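Side-chain contact in agmatine N-acetyltransferase (Drosophila melanogaster, PDB 7CIW), which probably transfers acyl groups from acyl-coenzyme A to the amino group of amines such as dopamine and serotonin, and here holds coenzyme A and acetylated agmatine: residues Leu104-Ala109 with Val189-Ala194. The protein carries 1 engineered substitution. Sequence-based numbering, arbitrary orientation.
Sequences LHLLSA and VDHLDA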
# COMPACT_ATOMS: atom_id res chain seq x y z
N LEU A 104 10.77 5.94 -0.81
CA LEU A 104 10.35 6.35 -2.14
C LEU A 104 11.31 5.88 -3.22
O LEU A 104 10.89 5.55 -4.33
CB LEU A 104 10.22 7.87 -2.22
CG LEU A 104 8.86 8.43 -1.83
CD1 LEU A 104 8.93 9.94 -1.80
CD2 LEU A 104 7.77 7.95 -2.79
N HIS A 105 12.62 5.82 -2.93
CA HIS A 105 13.53 5.36 -3.97
C HIS A 105 13.28 3.89 -4.31
O HIS A 105 13.34 3.51 -5.49
CB HIS A 105 14.98 5.61 -3.57
CG HIS A 105 15.49 6.95 -4.01
ND1 HIS A 105 15.44 8.07 -3.20
CD2 HIS A 105 16.03 7.35 -5.18
CE1 HIS A 105 15.96 9.10 -3.86
NE2 HIS A 105 16.32 8.69 -5.06
N LEU A 106 12.95 3.06 -3.32
CA LEU A 106 12.57 1.69 -3.63
C LEU A 106 11.24 1.64 -4.38
O LEU A 106 11.13 0.99 -5.43
CB LEU A 106 12.49 0.84 -2.36
CG LEU A 106 12.14 -0.62 -2.69
CD1 LEU A 106 13.08 -1.59 -2.00
CD2 LEU A 106 10.67 -0.98 -2.40
N LEU A 107 10.23 2.35 -3.88
CA LEU A 107 8.93 2.31 -4.53
C LEU A 107 9.00 2.85 -5.96
O LEU A 107 8.29 2.36 -6.86
CB LEU A 107 7.92 3.11 -3.71
CG LEU A 107 7.53 2.46 -2.38
CD1 LEU A 107 6.60 3.38 -1.58
CD2 LEU A 107 6.89 1.10 -2.60
N SER A 108 9.86 3.84 -6.20
CA SER A 108 9.98 4.39 -7.54
C SER A 108 10.69 3.42 -8.47
O SER A 108 10.32 3.30 -9.64
CB SER A 108 10.72 5.73 -7.48
OG SER A 108 11.04 6.23 -8.77
N ALA A 109 11.72 2.72 -7.97
CA ALA A 109 12.33 1.68 -8.78
C ALA A 109 11.30 0.64 -9.21
O ALA A 109 11.31 0.19 -10.36
CB ALA A 109 13.48 1.02 -8.02
N VAL A 189 18.10 -7.17 -0.90
CA VAL A 189 19.56 -7.14 -0.92
C VAL A 189 20.12 -6.60 -2.23
O VAL A 189 21.30 -6.20 -2.28
CB VAL A 189 20.16 -8.54 -0.67
CG1 VAL A 189 19.82 -9.03 0.73
CG2 VAL A 189 19.69 -9.53 -1.72
N ASP A 190 19.33 -6.60 -3.29
CA ASP A 190 19.76 -6.14 -4.61
C ASP A 190 19.57 -4.64 -4.80
O ASP A 190 20.00 -4.12 -5.84
CB ASP A 190 19.00 -6.87 -5.72
CG ASP A 190 19.31 -8.36 -5.78
OD1 ASP A 190 20.39 -8.78 -5.30
OD2 ASP A 190 18.48 -9.12 -6.35
N HIS A 191 18.93 -3.94 -3.86
CA HIS A 191 18.59 -2.53 -4.05
C HIS A 191 19.50 -1.65 -3.19
O HIS A 191 19.35 -1.61 -1.97
CB HIS A 191 17.12 -2.25 -3.75
CG HIS A 191 16.71 -0.85 -4.08
ND1 HIS A 191 16.51 -0.43 -5.37
CD2 HIS A 191 16.53 0.24 -3.29
CE1 HIS A 191 16.19 0.86 -5.37
NE2 HIS A 191 16.20 1.28 -4.12
N LEU A 192 20.42 -0.94 -3.84
CA LEU A 192 21.37 -0.07 -3.14
C LEU A 192 21.06 1.39 -3.41
O LEU A 192 20.36 1.74 -4.36
CB LEU A 192 22.81 -0.35 -3.59
CG LEU A 192 23.21 -1.82 -3.66
CD1 LEU A 192 24.64 -1.89 -4.15
CD2 LEU A 192 23.05 -2.44 -2.29
N ASP A 193 21.61 2.27 -2.56
CA ASP A 193 21.60 3.69 -2.88
C ASP A 193 22.89 4.04 -3.63
O ASP A 193 23.75 3.18 -3.88
CB ASP A 193 21.40 4.54 -1.63
CG ASP A 193 22.58 4.54 -0.67
OD1 ASP A 193 23.70 4.12 -1.04
OD2 ASP A 193 22.39 5.01 0.48
N ALA A 194 23.04 5.32 -3.99
CA ALA A 194 24.15 5.72 -4.85
C ALA A 194 25.50 5.49 -4.21
O ALA A 194 26.50 5.34 -4.92
CB ALA A 194 24.01 7.20 -5.23
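His191 leans its imidazole against one flank of helix 99-114, touching His105, Leu106 and Ala109 there. Its CB points toward the helix. The ring carbon CG is anti to the backbone N (chi1 -174°), which sets it beside its own carbonyl carbon and lays the imidazole against the helix. The ring then meets the side chain of Leu106, where His191 CD2 is 4.1 Å from Leu106 CD1, the two side chains running obliquely past each other. At the far end His191 NE2 lies 3.7 Å from Leu106 CA, over the helix backbone, while His191 CE1 is 3.8 Å from Ala109 CB. The carbonyl O of His105 is 3.9 Å from His191 NE2, too long for a bond, and accepts the N-H of Ala109 within the helix. In this GNAT fold the contact joins that helix to the loop between strands 181-187 and 208-215, the first of which is an outermost strand of the sheet. Leu106 is buried, touching Leu36 and Ile200 as well, and its side chain comes within about 7 Å of the bound acetylagmatine. His191 also pairs with Val199 through backbone hydrogen bonding, and its side chain touches that residue.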